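Putative bacterial transcription regulation protein (Staphylococcus aureus, PDB 3LUR) is a putative bacterial transcription regulator that probably binds a small effector molecule through an effector-binding domain of the SHS2 clan. Local coordinates at residues L12-I17 / A75-N80; G53-I58 / P133-Y138; E101-V106 / K147-I152. One frame throughout, in Å; residues are numbered along the deposited sequence. Where two conformers were deposited one is given.

Interaction 1: residues L12-I17 / A75-N80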
loop_
_atom_site.group_PDB
_atom_site.type_symbol
_atom_site.label_atom_id
_atom_site.label_comp_id
_atom_site.label_asym_id
_atom_site.label_seq_id
_atom_site.Cartn_x
_atom_site.Cartn_y
_atom_site.Cartn_z
ATOM N N LEU A 12 -11.723 6.148 -2.653
ATOM C CA LEU A 12 -12.030 4.733 -2.523
ATOM C C LEU A 12 -12.276 4.354 -1.084
ATOM O O LEU A 12 -11.790 5.010 -0.175
ATOM C CB LEU A 12 -10.875 3.906 -3.072
ATOM C CG LEU A 12 -10.560 4.074 -4.557
ATOM C CD1 LEU A 12 -9.295 3.345 -4.871
ATOM C CD2 LEU A 12 -11.690 3.612 -5.467
ATOM N N THR A 13 -13.088 3.323 -0.889
ATOM C CA THR A 13 -13.323 2.796 0.430
ATOM C C THR A 13 -12.389 1.596 0.602
ATOM O O THR A 13 -12.439 0.640 -0.183
ATOM C CB THR A 13 -14.755 2.344 0.611
ATOM O OG1 THR A 13 -15.616 3.478 0.550
ATOM C CG2 THR A 13 -14.932 1.671 1.954
ATOM N N LEU A 14 -11.523 1.664 1.609
ATOM C CA LEU A 14 -10.574 0.570 1.873
ATOM C C LEU A 14 -10.983 -0.161 3.145
ATOM O O LEU A 14 -11.326 0.468 4.149
ATOM C CB LEU A 14 -9.170 1.121 2.000
ATOM C CG LEU A 14 -8.637 1.862 0.793
ATOM C CD1 LEU A 14 -7.174 2.224 1.007
ATOM C CD2 LEU A 14 -8.758 1.020 -0.480
ATOM N N VAL A 15 -11.040 -1.487 3.061
ATOM C CA VAL A 15 -11.471 -2.338 4.142
ATOM C C VAL A 15 -10.261 -3.186 4.513
ATOM O O VAL A 15 -9.657 -3.843 3.658
ATOM C CB VAL A 15 -12.609 -3.300 3.707
ATOM C CG1 VAL A 15 -13.110 -4.121 4.889
ATOM C CG2 VAL A 15 -13.813 -2.533 3.060
ATOM N N GLY A 16 -9.907 -3.193 5.774
ATOM C CA GLY A 16 -8.752 -3.959 6.182
ATOM C C GLY A 16 -8.378 -3.833 7.635
ATOM O O GLY A 16 -9.218 -3.504 8.491
ATOM N N ILE A 17 -7.101 -4.095 7.905
ATOM C CA ILE A 17 -6.566 -4.096 9.252
ATOM C C ILE A 17 -5.311 -3.259 9.281
ATOM O O ILE A 17 -4.450 -3.394 8.414
ATOM C CB ILE A 17 -6.225 -5.537 9.730
ATOM C CG1 ILE A 17 -7.468 -6.426 9.706
ATOM C CG2 ILE A 17 -5.692 -5.504 11.143
ATOM C CD1 ILE A 17 -8.554 -5.966 10.727
ATOM N N ALA A 75 -5.291 -4.100 3.113
ATOM C CA ALA A 75 -6.646 -3.754 2.764
ATOM C C ALA A 75 -6.987 -4.036 1.314
ATOM O O ALA A 75 -6.104 -4.181 0.443
ATOM C CB ALA A 75 -6.832 -2.249 3.013
ATOM N N VAL A 76 -8.282 -4.059 1.061
ATOM C CA VAL A 76 -8.806 -4.183 -0.297
ATOM C C VAL A 76 -9.800 -3.061 -0.528
ATOM O O VAL A 76 -10.387 -2.532 0.418
ATOM C CB VAL A 76 -9.532 -5.527 -0.557
ATOM C CG1 VAL A 76 -8.578 -6.697 -0.386
ATOM C CG2 VAL A 76 -10.779 -5.694 0.348
ATOM N N THR A 77 -9.991 -2.699 -1.793
ATOM C CA THR A 77 -11.020 -1.733 -2.137
ATOM C C THR A 77 -12.329 -2.476 -2.059
ATOM O O THR A 77 -12.484 -3.585 -2.625
ATOM C CB THR A 77 -10.852 -1.172 -3.526
ATOM O OG1 THR A 77 -10.820 -2.247 -4.469
ATOM C CG2 THR A 77 -9.599 -0.339 -3.626
ATOM N N GLY A 78 -13.275 -1.900 -1.320
ATOM C CA GLY A 78 -14.577 -2.515 -1.131
ATOM C C GLY A 78 -15.719 -1.533 -1.158
ATOM O O GLY A 78 -15.511 -0.325 -1.257
ATOM N N ASP A 79 -16.933 -2.067 -1.091
ATOM C CA ASP A 79 -18.144 -1.251 -1.026
ATOM C C ASP A 79 -18.444 -0.922 0.424
ATOM O O ASP A 79 -18.074 -1.681 1.310
ATOM C CB ASP A 79 -19.340 -2.008 -1.611
ATOM C CG ASP A 79 -19.175 -2.312 -3.100
ATOM O OD1 ASP A 79 -18.406 -1.598 -3.772
ATOM O OD2 ASP A 79 -19.832 -3.245 -3.587
ATOM N N ASN A 80 -19.078 0.225 0.661
ATOM C CA ASN A 80 -19.407 0.569 2.031
ATOM C C ASN A 80 -20.773 0.016 2.427
ATOM O O ASN A 80 -21.704 -0.049 1.630
ATOM C CB ASN A 80 -19.293 2.068 2.300
ATOM C CG ASN A 80 -19.204 2.373 3.786
ATOM O OD1 ASN A 80 -19.080 1.464 4.598
ATOM N ND2 ASN A 80 -19.258 3.642 4.141
HETATM O O HOH W 1 -14.030 1.520 -3.100
#

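Interaction 2: residues G53-I58 / P133-Y138. With EDO (1,2-ethanediol), chain I; EDO (1,2-ethanediol), chain H.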
loop_
_atom_site.group_PDB
_atom_site.type_symbol
_atom_site.label_atom_id
_atom_site.label_comp_id
_atom_site.label_asym_id
_atom_site.label_seq_id
_atom_site.Cartn_x
_atom_site.Cartn_y
_atom_site.Cartn_z
ATOM N N GLY A 53 -12.769 -4.939 -6.767
ATOM C CA GLY A 53 -12.038 -4.720 -8.016
ATOM C C GLY A 53 -11.633 -3.287 -8.374
ATOM O O GLY A 53 -10.983 -3.089 -9.394
ATOM N N ASP A 54 -11.973 -2.294 -7.547
ATOM C CA ASP A 54 -11.584 -0.898 -7.835
ATOM C C ASP A 54 -10.092 -0.808 -8.063
ATOM O O ASP A 54 -9.640 -0.002 -8.877
ATOM C CB ASP A 54 -11.978 0.053 -6.708
ATOM C CG ASP A 54 -13.448 0.388 -6.720
ATOM O OD1 ASP A 54 -14.092 0.227 -7.768
ATOM O OD2 ASP A 54 -13.960 0.852 -5.692
ATOM N N LEU A 55 -9.331 -1.554 -7.254
ATOM C CA LEU A 55 -7.898 -1.755 -7.474
ATOM C C LEU A 55 -7.704 -3.262 -7.587
ATOM O O LEU A 55 -8.226 -4.030 -6.769
ATOM C CB LEU A 55 -7.048 -1.186 -6.347
ATOM C CG LEU A 55 -6.964 0.343 -6.346
ATOM C CD1 LEU A 55 -6.322 0.852 -5.101
ATOM C CD2 LEU A 55 -6.214 0.835 -7.608
ATOM N N ALA A 56 -6.978 -3.683 -8.619
ATOM C CA ALA A 56 -6.782 -5.116 -8.898
ATOM C C ALA A 56 -5.631 -5.671 -8.079
ATOM O O ALA A 56 -4.504 -5.797 -8.548
ATOM C CB ALA A 56 -6.532 -5.349 -10.397
ATOM N N GLY A 57 -5.919 -6.018 -6.851
ATOM C CA GLY A 57 -4.935 -6.611 -6.005
ATOM C C GLY A 57 -5.260 -6.271 -4.577
ATOM O O GLY A 57 -6.359 -5.776 -4.266
ATOM N N ILE A 58 -4.347 -6.619 -3.709
ATOM C CA ILE A 58 -4.512 -6.323 -2.310
ATOM C C ILE A 58 -3.463 -5.261 -1.983
ATOM O O ILE A 58 -2.331 -5.269 -2.545
ATOM C CB ILE A 58 -4.434 -7.609 -1.446
ATOM C CG1 ILE A 58 -4.698 -7.281 0.029
ATOM C CG2 ILE A 58 -3.106 -8.331 -1.654
ATOM C CD1 ILE A 58 -5.041 -8.480 0.874
ATOM N N PRO A 133 -1.649 9.073 2.285
ATOM C CA PRO A 133 -1.220 7.677 2.261
ATOM C C PRO A 133 -0.700 7.231 0.900
ATOM O O PRO A 133 -1.109 7.757 -0.125
ATOM C CB PRO A 133 -2.490 6.923 2.670
ATOM C CG PRO A 133 -3.260 7.885 3.471
ATOM C CD PRO A 133 -3.030 9.206 2.780
ATOM N N PHE A 134 0.238 6.281 0.909
ATOM C CA PHE A 134 0.779 5.722 -0.307
ATOM C C PHE A 134 0.716 4.201 -0.166
ATOM O O PHE A 134 0.627 3.699 0.938
ATOM C CB PHE A 134 2.208 6.226 -0.575
ATOM C CG PHE A 134 3.179 5.994 0.551
ATOM C CD1 PHE A 134 3.261 6.893 1.626
ATOM C CD2 PHE A 134 4.056 4.902 0.512
ATOM C CE1 PHE A 134 4.191 6.697 2.664
ATOM C CE2 PHE A 134 4.984 4.695 1.559
ATOM C CZ PHE A 134 5.039 5.589 2.632
ATOM N N PHE A 135 0.725 3.479 -1.269
ATOM C CA PHE A 135 0.528 2.038 -1.149
ATOM C C PHE A 135 1.280 1.163 -2.115
ATOM O O PHE A 135 1.662 1.580 -3.205
ATOM C CB PHE A 135 -0.987 1.702 -1.171
ATOM C CG PHE A 135 -1.727 2.129 -2.422
ATOM C CD1 PHE A 135 -2.312 3.381 -2.507
ATOM C CD2 PHE A 135 -1.889 1.240 -3.492
ATOM C CE1 PHE A 135 -3.017 3.760 -3.630
ATOM C CE2 PHE A 135 -2.611 1.604 -4.616
ATOM C CZ PHE A 135 -3.162 2.874 -4.699
ATOM N N GLU A 136 1.461 -0.079 -1.673
ATOM C CA GLU A 136 1.956 -1.163 -2.480
ATOM C C GLU A 136 0.703 -1.892 -2.941
ATOM O O GLU A 136 -0.212 -2.101 -2.150
ATOM C CB GLU A 136 2.795 -2.103 -1.602
ATOM C CG GLU A 136 3.944 -1.418 -0.917
ATOM C CD GLU A 136 4.345 -2.050 0.404
ATOM O OE1 GLU A 136 3.879 -3.151 0.768
ATOM O OE2 GLU A 136 5.145 -1.423 1.089
ATOM N N LEU A 137 0.659 -2.298 -4.190
ATOM C CA LEU A 137 -0.487 -3.027 -4.689
ATOM C C LEU A 137 0.011 -4.361 -5.225
ATOM O O LEU A 137 0.875 -4.417 -6.145
ATOM C CB LEU A 137 -1.226 -2.223 -5.754
ATOM C CG LEU A 137 -2.483 -2.859 -6.372
ATOM C CD1 LEU A 137 -3.597 -3.022 -5.292
ATOM C CD2 LEU A 137 -2.991 -2.088 -7.589
ATOM N N TYR A 138 -0.555 -5.432 -4.665
ATOM C CA TYR A 138 -0.146 -6.825 -4.971
ATOM C C TYR A 138 -1.181 -7.626 -5.760
ATOM O O TYR A 138 -2.237 -7.965 -5.253
ATOM C CB TYR A 138 0.145 -7.565 -3.666
ATOM C CG TYR A 138 1.261 -6.963 -2.847
ATOM C CD1 TYR A 138 2.581 -7.263 -3.122
ATOM C CD2 TYR A 138 1.000 -6.098 -1.797
ATOM C CE1 TYR A 138 3.598 -6.716 -2.378
ATOM C CE2 TYR A 138 1.991 -5.546 -1.062
ATOM C CZ TYR A 138 3.303 -5.843 -1.364
ATOM O OH TYR A 138 4.311 -5.271 -0.621
HETATM C C1 EDO I . -1.094 -4.494 -9.624
HETATM O O1 EDO I . -0.212 -5.301 -10.380
HETATM C C2 EDO I . -2.356 -4.261 -10.433
HETATM O O2 EDO I . -3.068 -5.474 -10.560
HETATM C C1 EDO H . -4.834 -11.487 -5.387
HETATM O O1 EDO H . -4.001 -10.498 -4.752
HETATM C C2 EDO H . -5.507 -10.882 -6.625
HETATM O O2 EDO H . -6.520 -9.941 -6.253
#

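Interaction 3: residues E101-V106 / K147-I152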
loop_
_atom_site.group_PDB
_atom_site.type_symbol
_atom_site.label_atom_id
_atom_site.label_comp_id
_atom_site.label_asym_id
_atom_site.label_seq_id
_atom_site.Cartn_x
_atom_site.Cartn_y
_atom_site.Cartn_z
ATOM N N GLU A 101 7.065 0.494 -10.366
ATOM C CA GLU A 101 7.058 -0.966 -10.292
ATOM C C GLU A 101 8.311 -1.459 -9.581
ATOM O O GLU A 101 9.436 -0.982 -9.851
ATOM C CB GLU A 101 6.959 -1.604 -11.672
ATOM C CG GLU A 101 5.570 -1.494 -12.291
ATOM C CD GLU A 101 5.426 -2.266 -13.603
ATOM O OE1 GLU A 101 6.457 -2.652 -14.198
ATOM O OE2 GLU A 101 4.269 -2.515 -14.023
ATOM N N ALA A 102 8.107 -2.357 -8.634
ATOM C CA ALA A 102 9.180 -3.064 -7.981
ATOM C C ALA A 102 9.134 -4.453 -8.551
ATOM O O ALA A 102 8.094 -5.076 -8.559
ATOM C CB ALA A 102 8.961 -3.113 -6.485
ATOM N N GLN A 103 10.243 -4.924 -9.073
ATOM C CA GLN A 103 10.287 -6.272 -9.580
ATOM C C GLN A 103 11.197 -7.120 -8.717
ATOM O O GLN A 103 12.393 -6.852 -8.595
ATOM C CB GLN A 103 10.725 -6.325 -11.050
ATOM C CG GLN A 103 10.563 -7.727 -11.612
ATOM C CD GLN A 103 10.732 -7.823 -13.097
ATOM O OE1 GLN A 103 11.628 -7.216 -13.658
ATOM N NE2 GLN A 103 9.912 -8.684 -13.747
ATOM N N GLY A 104 10.633 -8.172 -8.152
ATOM C CA GLY A 104 11.405 -9.040 -7.307
ATOM C C GLY A 104 10.592 -9.632 -6.193
ATOM O O GLY A 104 9.414 -9.350 -6.049
ATOM N N ALA A 105 11.271 -10.468 -5.410
ATOM C CA ALA A 105 10.675 -11.231 -4.330
ATOM C C ALA A 105 10.183 -10.345 -3.217
ATOM O O ALA A 105 10.874 -9.405 -2.813
ATOM C CB ALA A 105 11.702 -12.270 -3.783
ATOM N N VAL A 106 8.959 -10.604 -2.764
ATOM C CA VAL A 106 8.336 -9.835 -1.669
ATOM C C VAL A 106 8.800 -10.497 -0.365
ATOM O O VAL A 106 8.784 -11.721 -0.263
ATOM C CB VAL A 106 6.797 -9.841 -1.815
ATOM C CG1 VAL A 106 6.137 -9.014 -0.750
ATOM C CG2 VAL A 106 6.408 -9.350 -3.199
ATOM N N LYS A 147 10.830 -12.208 -10.496
ATOM C CA LYS A 147 10.119 -11.559 -11.597
ATOM C C LYS A 147 8.764 -11.000 -11.170
ATOM O O LYS A 147 8.077 -10.365 -11.968
ATOM C CB LYS A 147 9.923 -12.530 -12.781
ATOM C CG LYS A 147 11.165 -12.773 -13.663
ATOM C CD LYS A 147 12.152 -13.758 -13.044
ATOM C CE LYS A 147 13.238 -14.184 -14.059
ATOM N NZ LYS A 147 14.001 -15.412 -13.598
ATOM N N TYR A 148 8.370 -11.213 -9.915
ATOM C CA TYR A 148 7.086 -10.710 -9.455
ATOM C C TYR A 148 7.063 -9.185 -9.452
ATOM O O TYR A 148 8.039 -8.527 -9.050
ATOM C CB TYR A 148 6.731 -11.254 -8.049
ATOM C CG TYR A 148 5.416 -10.731 -7.532
ATOM C CD1 TYR A 148 4.207 -11.333 -7.903
ATOM C CD2 TYR A 148 5.364 -9.599 -6.735
ATOM C CE1 TYR A 148 2.990 -10.835 -7.455
ATOM C CE2 TYR A 148 4.156 -9.100 -6.275
ATOM C CZ TYR A 148 2.964 -9.709 -6.650
ATOM O OH TYR A 148 1.778 -9.176 -6.184
ATOM N N ILE A 149 5.957 -8.623 -9.916
ATOM C CA ILE A 149 5.811 -7.160 -9.967
ATOM C C ILE A 149 4.819 -6.628 -8.962
ATOM O O ILE A 149 3.660 -7.045 -8.933
ATOM C CB ILE A 149 5.395 -6.684 -11.377
ATOM C CG1 ILE A 149 6.539 -6.950 -12.355
ATOM C CG2 ILE A 149 5.069 -5.141 -11.355
ATOM C CD1 ILE A 149 6.133 -6.817 -13.821
ATOM N N THR A 150 5.295 -5.691 -8.134
ATOM C CA THR A 150 4.491 -4.989 -7.154
ATOM C C THR A 150 4.415 -3.535 -7.633
ATOM O O THR A 150 5.435 -2.967 -8.038
ATOM C CB THR A 150 5.177 -4.976 -5.739
ATOM O OG1 THR A 150 5.342 -6.309 -5.272
ATOM C CG2 THR A 150 4.348 -4.191 -4.725
ATOM N N GLU A 151 3.237 -2.941 -7.591
ATOM C CA GLU A 151 3.116 -1.528 -7.915
ATOM C C GLU A 151 3.226 -0.701 -6.678
ATOM O O GLU A 151 2.698 -1.057 -5.627
ATOM C CB GLU A 151 1.803 -1.223 -8.617
ATOM C CG GLU A 151 1.698 -1.812 -9.982
ATOM C CD GLU A 151 0.410 -1.431 -10.697
ATOM O OE1 GLU A 151 -0.545 -0.965 -10.041
ATOM O OE2 GLU A 151 0.342 -1.673 -11.921
ATOM N N ILE A 152 3.882 0.440 -6.803
ATOM C CA ILE A 152 4.009 1.373 -5.691
ATOM C C ILE A 152 3.337 2.682 -6.154
ATOM O O ILE A 152 3.759 3.301 -7.143
ATOM C CB ILE A 152 5.480 1.615 -5.292
ATOM C CG1 ILE A 152 6.038 0.384 -4.570
ATOM C CG2 ILE A 152 5.604 2.868 -4.368
ATOM C CD1 ILE A 152 7.563 0.407 -4.337
HETATM O O HOH W 2 7.940 -7.063 -6.256
#

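Interaction 1: residues L12-I17 / A75-N80
Leu-14 and Val-15 lie against Thr-77 and Val-76 in an antiparallel strand pair, part of the six-stranded sheet that closes into a barrel in this effector-binding fold. The strand directions differ by 155°. Val-15 and Val-76 form a hydrogen-bonded pair, each amide giving its N-H to the carbonyl O of the other, and the ladder goes on with Gly-78 N to Thr-13 O at 2.9 Å.

On the face that carries Leu-14, Ala-75 and Thr-77, methyl groups do the touching. Leu-14 CG stands anti to its own carbonyl carbon (chi1 -59°), and its CD2 comes to 3.5 Å from Thr-77 CG2, the two side chains crossing obliquely. The same methyl of Thr-77 also meets Leu-12 CD1 at 3.9 Å. Thr-77 CG2 is likewise anti to its carbonyl carbon, while chi1 of 56° sets OG1 between backbone N and C; that hydroxyl is hydrogen-bonded to Asn-52 OD1 and Leu-55 N. Ala-75 CB lies 4.2 Å from Leu-14 CB. Next to it the strands are at their closest, Gly-16 CA and Ala-75 CA being 4.0 Å apart; a side chain on Gly-16 would collide with Ala-75.

Val-15 and Val-76 point to the other face, where Leu-47 of helix 43-50 covers both. Toward the end of the pair one water links the backbones: water 1 accepts from Thr-13 N at 3.0 Å and is also hydrogen-bonded to Gly-78 O at 3.0 Å, while Thr-13 CB rests 3.3 Å from Gly-78 O.

Interaction 2: residues G53-I58 / P133-Y138
Ile-58 and Tyr-138 form one antiparallel hydrogen-bonded pair, in which Tyr-138 N gives to Ile-58 O at 2.8 Å and Ile-58 N to Tyr-138 O at 2.9 Å, the latter donor tilted 32° from the carbonyl plane. The bridge joins the start of strand 58-64 to the end of strand 134-138 within the antiparallel barrel, and the loop before it turns through an inverse gamma turn centred on Ala-56.

Leu-137 carries much of the side-chain packing. With CG anti to the backbone N (chi1 -179°), its CD1 lies against the loop backbone, 3.7 Å from Gly-57 C, and also meets Leu-55 CB. Leu-55 and Phe-135 reach toward each other tip to tip: CD1 of the leucine approaches CZ of the ring at 3.8 Å. Leu-9 of strand 5-21 touches both side chains, and Phe-135 also stacks on Trp-153. Glycine at 57 suits the close passage of its CA by Tyr-138 O, because a CB there would strike that oxygen.

On the face shared by Ile-58 and Tyr-138, Ile-58 CG2 packs on Tyr-138 CB at 3.9 Å. Two 1,2-ethanediol molecules, probably from the crystallisation liquor, line the loop; the contact of one, its O2 to Ala-56 O, is too short to be trusted in detail. Glu-136 OE1 is hydrogen-bonded to Tyr-72 OH and also accepts from Tyr-138 OH, which meets it at 2.6 Å from above the carboxylate plane.

Interaction 3: residues E101-V106 / K147-I152
Ala-102 and Thr-150 are the tightly bound centre of this antiparallel strand pair in the barrel sheet, the axes of the short segments 101-103 and 149-152 approaching to 4.6 Å. Ala-102 N gives to Thr-150 O at 2.8 Å with an N-H...O angle of 174°, and Thr-150 N returns the bond to Ala-102 O. One step further, where strand 88-103 has given way to a loop, Gly-104 N continues the ladder to Tyr-148 O. The backbone of Gly-104, with phi of 147°, favours glycine by itself.

Beyond this point the chain of 101-106 bends round beside the Tyr-148 ring. Tyr-148 CG is anti to the backbone N (chi1 179°), and Val-106 CG2 approaches the ring obliquely at CD2, 3.7 Å away; Gly-104 O lies at the ring edge. Water 2 is hydrogen-bonded to Gly-104 O at 2.7 Å, to Ala-102 O and to Thr-150 OG1. The Tyr-148 hydroxyl is bonded to Gln-139 O.

The opposite face, with Glu-101, Gln-103 and Ile-149, is looser and more open to solvent. Glu-101 crosses Ile-149 with the aliphatic part of its chain and its carboxylate carbon, CD lying 3.7 Å from Ile-149 CG2. Glu-101 OE2 is 4.5 Å from Glu-151 OE2, a like-charge approach that might raise the pKa of either group slightly; Glu-151 OE1 is hydrogen-bonded to Trp-153 NE1. Gln-103, extended from a CG anti to the backbone N, sends NE2 to Lys-147 O at 3.1 Å; the oxygen lies close to the amide plane of the glutamine.

On the face of Ala-102 and Thr-150 lies helix 108-124, with Lys-113 against Ala-102 and Val-110 against Thr-150, while strand 134-138 flanks strand 149-156 and brings Tyr-138 against Val-106, Tyr-148 and Thr-150.

How the interactions relate
From the N terminus, strand 5-21 carries 12-17, which pairs with 75-80; interaction 1 closes this loop after two helices and strand 58-64. Inside it lies 53-58, whose partner 133-138 comes much later, so interactions 1 and 2 cross. Interaction 3 opens at 101-106, after interaction 1 has closed, and crosses interaction 2 in turn, its loop spanning helix 108-124 and strand 134-138. Interaction 2 touches both others: Ala-75 O packs on Ile-58 CG1, and Leu-137 N is probably hydrogen-bonded to Glu-151 O. Interactions 1 and 3, with centres about 22 Å apart, lie on opposite sides of the chain's centre, joined through the same barrel sheet.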